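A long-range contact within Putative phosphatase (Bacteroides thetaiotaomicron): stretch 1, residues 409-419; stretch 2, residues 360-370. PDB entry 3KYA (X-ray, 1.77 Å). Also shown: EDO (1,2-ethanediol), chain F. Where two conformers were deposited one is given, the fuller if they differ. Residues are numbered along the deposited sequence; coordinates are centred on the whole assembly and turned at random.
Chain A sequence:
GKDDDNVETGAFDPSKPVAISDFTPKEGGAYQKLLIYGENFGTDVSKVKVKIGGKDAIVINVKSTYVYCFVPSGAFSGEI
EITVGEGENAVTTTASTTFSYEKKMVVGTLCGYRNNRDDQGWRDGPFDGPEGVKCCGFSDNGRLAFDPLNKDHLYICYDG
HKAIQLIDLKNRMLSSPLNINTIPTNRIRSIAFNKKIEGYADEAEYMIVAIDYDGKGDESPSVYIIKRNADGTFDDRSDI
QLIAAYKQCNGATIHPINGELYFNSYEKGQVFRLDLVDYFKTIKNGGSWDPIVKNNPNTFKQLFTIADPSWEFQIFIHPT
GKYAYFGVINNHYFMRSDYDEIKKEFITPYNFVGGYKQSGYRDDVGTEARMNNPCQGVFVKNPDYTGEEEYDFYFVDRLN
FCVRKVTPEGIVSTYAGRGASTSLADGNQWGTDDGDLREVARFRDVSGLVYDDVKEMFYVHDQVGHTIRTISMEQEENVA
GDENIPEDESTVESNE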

# COMPACT_ATOMS: atom_id res chain seq x y z
N GLU A 409 -7.05 -4.55 8.52
CA GLU A 409 -5.94 -5.45 8.88
C GLU A 409 -4.96 -4.80 9.86
O GLU A 409 -4.07 -5.48 10.39
CB GLU A 409 -5.17 -5.89 7.61
CG GLU A 409 -5.97 -6.75 6.60
CD GLU A 409 -7.07 -6.01 5.83
OE1 GLU A 409 -7.09 -4.75 5.82
OE2 GLU A 409 -7.92 -6.71 5.22
N GLY A 410 -5.10 -3.50 10.09
CA GLY A 410 -4.25 -2.78 11.03
C GLY A 410 -3.07 -2.03 10.44
O GLY A 410 -2.16 -1.64 11.16
N ILE A 411 -3.06 -1.82 9.13
CA ILE A 411 -1.99 -1.01 8.53
C ILE A 411 -2.34 0.48 8.70
O ILE A 411 -3.40 0.93 8.27
CB ILE A 411 -1.76 -1.35 7.05
CG1 ILE A 411 -1.33 -2.81 6.90
CG2 ILE A 411 -0.68 -0.45 6.47
CD1 ILE A 411 -0.89 -3.20 5.48
N VAL A 412 -1.44 1.21 9.36
CA VAL A 412 -1.62 2.64 9.60
C VAL A 412 -0.75 3.44 8.63
O VAL A 412 0.44 3.19 8.48
CB VAL A 412 -1.27 3.03 11.04
CG1 VAL A 412 -1.61 4.53 11.29
CG2 VAL A 412 -2.00 2.13 12.04
N SER A 413 -1.38 4.42 7.98
CA SER A 413 -0.70 5.32 7.05
C SER A 413 -1.09 6.78 7.35
O SER A 413 -1.90 7.04 8.25
CB SER A 413 -1.04 4.95 5.61
OG SER A 413 -2.43 5.05 5.37
N THR A 414 -0.49 7.72 6.62
CA THR A 414 -0.80 9.13 6.78
C THR A 414 -1.56 9.55 5.54
O THR A 414 -1.06 9.40 4.42
CB THR A 414 0.46 9.97 7.00
OG1 THR A 414 1.11 9.55 8.21
CG2 THR A 414 0.10 11.45 7.14
N TYR A 415 -2.78 10.06 5.74
CA TYR A 415 -3.66 10.44 4.63
C TYR A 415 -3.52 11.88 4.19
O TYR A 415 -3.46 12.17 2.98
CB TYR A 415 -5.12 10.16 5.02
CG TYR A 415 -6.16 10.60 4.01
CD1 TYR A 415 -6.22 10.03 2.74
CD2 TYR A 415 -7.12 11.56 4.34
CE1 TYR A 415 -7.19 10.42 1.81
CE2 TYR A 415 -8.08 11.96 3.42
CZ TYR A 415 -8.12 11.38 2.17
OH TYR A 415 -9.08 11.78 1.26
N ALA A 416 -3.47 12.79 5.16
CA ALA A 416 -3.42 14.22 4.88
C ALA A 416 -2.68 14.97 5.97
O ALA A 416 -2.86 14.69 7.17
CB ALA A 416 -4.86 14.77 4.72
N GLY A 417 -1.87 15.93 5.56
CA GLY A 417 -1.10 16.76 6.47
C GLY A 417 0.39 16.52 6.38
O GLY A 417 0.84 15.64 5.62
N ARG A 418 1.14 17.33 7.12
CA ARG A 418 2.60 17.27 7.19
C ARG A 418 3.24 17.43 5.79
O ARG A 418 4.22 16.75 5.47
CB ARG A 418 3.04 15.95 7.86
CG ARG A 418 2.45 15.76 9.26
CD ARG A 418 2.80 14.39 9.85
NE ARG A 418 4.21 14.27 10.21
CZ ARG A 418 4.72 14.53 11.42
NH1 ARG A 418 3.95 14.93 12.43
NH2 ARG A 418 6.02 14.39 11.63
N GLY A 419 2.66 18.34 5.00
CA GLY A 419 3.12 18.64 3.65
C GLY A 419 4.64 18.66 3.51
O GLY A 419 5.33 19.46 4.17
C1 EDO F . 6.16 8.39 7.77
O1 EDO F . 5.03 7.87 7.05
C2 EDO F . 6.14 7.92 9.23
O2 EDO F . 6.35 6.50 9.32
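Stretch 2 (360-370) GYRDDVGTEAR

Stretch 2 runs antiparallel to stretch 1 where the two backbones meet. Ile-411 pairs with Val-365 in a single beta bridge, with their CA atoms 4.4 Å apart. Two hydrogen bonds frame the bridge. Val-412 N donates to Asp-364 O at 2.9 Å, and Gly-366 N donates to Gly-410 O at 2.8 Å. Both are close to straight. On one side of the bridge Gly-410 lies nearest Gly-366, CA to CA 4.9 Å; on the other Ser-413 lies nearest Asp-363, CA to CA 5.0 Å. Stretch 2 is mostly loop, with a short 3-10 segment at Thr-367 and Glu-368 just past the bridge. Stretch 1 is extended through Ser-413 and Thr-414, and the chain turns a corner at Ala-416.

Tyr-361 covers the most surface. Its CA-to-CB bond points toward stretch 1, and its chi1 is t. The ring meets two residues in different ways. Over one face lies the guanidinium of Arg-418, stacked at 27° between planes. Arg-418 CZ is 3.8 Å from the centroid of the Tyr-361 ring, a cation-pi contact. Arg-418 thus reaches back to stretch 2 from beyond the corner. At the edge of the ring, Tyr-361 OH donates a hydrogen bond to Thr-414 OG1 at 2.6 Å.

Thr-414 passes the chain of bonds on. Thr-414 OG1 donates to Asp-363 OD2 at 2.8 Å, so one hydroxyl links two side chains of stretch 2. The CA-to-CB bond of Asp-363 points sideways, but the end of the side chain comes nearer to stretch 1. Asp-363 CB lies 3.3 Å from Val-412 O, and Asp-363 OD1 lies 3.2 Å from Ser-413 C. A molecule of 1,2-ethanediol, probably from the crystallisation liquor, also binds Asp-363. Asp-363 N donates to EDO O2 at 2.8 Å, and EDO O1 donates to Asp-363 OD2 at 2.6 Å. That oxygen therefore accepts from both Thr-414 and the diol.

Val-412 has the largest covered area in stretch 1. Its backbone is held by the bond to Asp-364, while its side chain packs on Ala-369, with Val-412 CG2 to Ala-369 CB at 3.7 Å. Ile-411 and Val-365 add a second apolar contact, Ile-411 CG1 to Val-365 CG2 at 3.9 Å. Gly-410 has positive phi, and at its backbone angles a CB would be jammed against the carbonyl of the residue before. Such a CB on Gly-410 would also point toward stretch 2, 3.8 Å from Gly-366 N. In all, the two stretches bury 494 Å², counting both sides.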

# COMPACT_ATOMS: atom_id res chain seq x y z
N GLY A 360 4.34 8.71 19.62
CA GLY A 360 5.28 8.84 18.51
C GLY A 360 4.57 9.11 17.19
O GLY A 360 3.38 9.39 17.16
N TYR A 361 5.34 9.05 16.11
CA TYR A 361 4.80 9.18 14.76
C TYR A 361 5.48 8.13 13.88
O TYR A 361 6.65 8.27 13.51
CB TYR A 361 5.00 10.58 14.20
CG TYR A 361 4.56 10.67 12.76
CD1 TYR A 361 3.22 10.51 12.42
CD2 TYR A 361 5.47 10.90 11.74
CE1 TYR A 361 2.81 10.56 11.09
CE2 TYR A 361 5.06 10.97 10.41
CZ TYR A 361 3.73 10.80 10.10
OH TYR A 361 3.32 10.85 8.78
N ARG A 362 4.75 7.07 13.55
CA ARG A 362 5.29 6.01 12.71
C ARG A 362 4.19 5.24 12.02
O ARG A 362 3.32 4.64 12.67
CB ARG A 362 6.14 5.02 13.52
CG ARG A 362 6.78 3.94 12.67
CD ARG A 362 7.55 2.93 13.49
NE ARG A 362 8.16 1.92 12.63
CZ ARG A 362 9.40 1.98 12.13
NH1 ARG A 362 10.21 3.00 12.41
NH2 ARG A 362 9.84 1.00 11.35
N ASP A 363 4.23 5.27 10.69
CA ASP A 363 3.33 4.46 9.89
C ASP A 363 3.91 3.06 9.86
O ASP A 363 5.08 2.86 9.52
CB ASP A 363 3.17 5.06 8.50
CG ASP A 363 2.35 6.34 8.51
OD1 ASP A 363 1.41 6.44 9.34
OD2 ASP A 363 2.64 7.24 7.70
N ASP A 364 3.10 2.09 10.28
CA ASP A 364 3.50 0.69 10.35
C ASP A 364 2.23 -0.16 10.59
O ASP A 364 1.11 0.38 10.54
CB ASP A 364 4.52 0.50 11.48
CG ASP A 364 5.49 -0.65 11.22
OD1 ASP A 364 5.13 -1.64 10.54
OD2 ASP A 364 6.63 -0.55 11.71
N VAL A 365 2.40 -1.45 10.86
CA VAL A 365 1.30 -2.39 11.06
C VAL A 365 1.06 -2.64 12.54
O VAL A 365 2.01 -2.83 13.32
CB VAL A 365 1.61 -3.77 10.39
CG1 VAL A 365 0.44 -4.75 10.58
CG2 VAL A 365 1.91 -3.58 8.92
N GLY A 366 -0.21 -2.68 12.93
CA GLY A 366 -0.60 -3.01 14.30
C GLY A 366 0.06 -2.21 15.41
O GLY A 366 0.14 -0.98 15.33
N THR A 367 0.56 -2.92 16.43
CA THR A 367 1.18 -2.29 17.60
C THR A 367 2.60 -1.75 17.36
O THR A 367 3.26 -1.30 18.30
CB THR A 367 1.11 -3.24 18.82
OG1 THR A 367 1.76 -4.47 18.50
CG2 THR A 367 -0.36 -3.49 19.20
N GLU A 368 3.08 -1.83 16.12
CA GLU A 368 4.37 -1.23 15.74
C GLU A 368 4.15 0.22 15.25
O GLU A 368 5.10 0.99 15.15
CB GLU A 368 5.07 -2.05 14.65
CG GLU A 368 5.48 -3.45 15.10
CD GLU A 368 6.48 -3.44 16.25
OE1 GLU A 368 7.24 -2.45 16.38
OE2 GLU A 368 6.53 -4.42 17.01
N ALA A 369 2.90 0.57 14.95
CA ALA A 369 2.57 1.93 14.53
C ALA A 369 2.67 2.83 15.77
O ALA A 369 2.58 2.35 16.92
CB ALA A 369 1.14 2.01 13.91
N ARG A 370 2.91 4.11 15.54
CA ARG A 370 2.98 5.08 16.61
C ARG A 370 2.12 6.29 16.26
O ARG A 370 2.09 6.72 15.11
CB ARG A 370 4.43 5.49 16.86
CG ARG A 370 5.30 4.36 17.41
CD ARG A 370 4.94 4.01 18.85
NE ARG A 370 5.76 2.92 19.39
CZ ARG A 370 5.48 1.62 19.31
NH1 ARG A 370 4.38 1.18 18.70
NH2 ARG A 370 6.30 0.74 19.85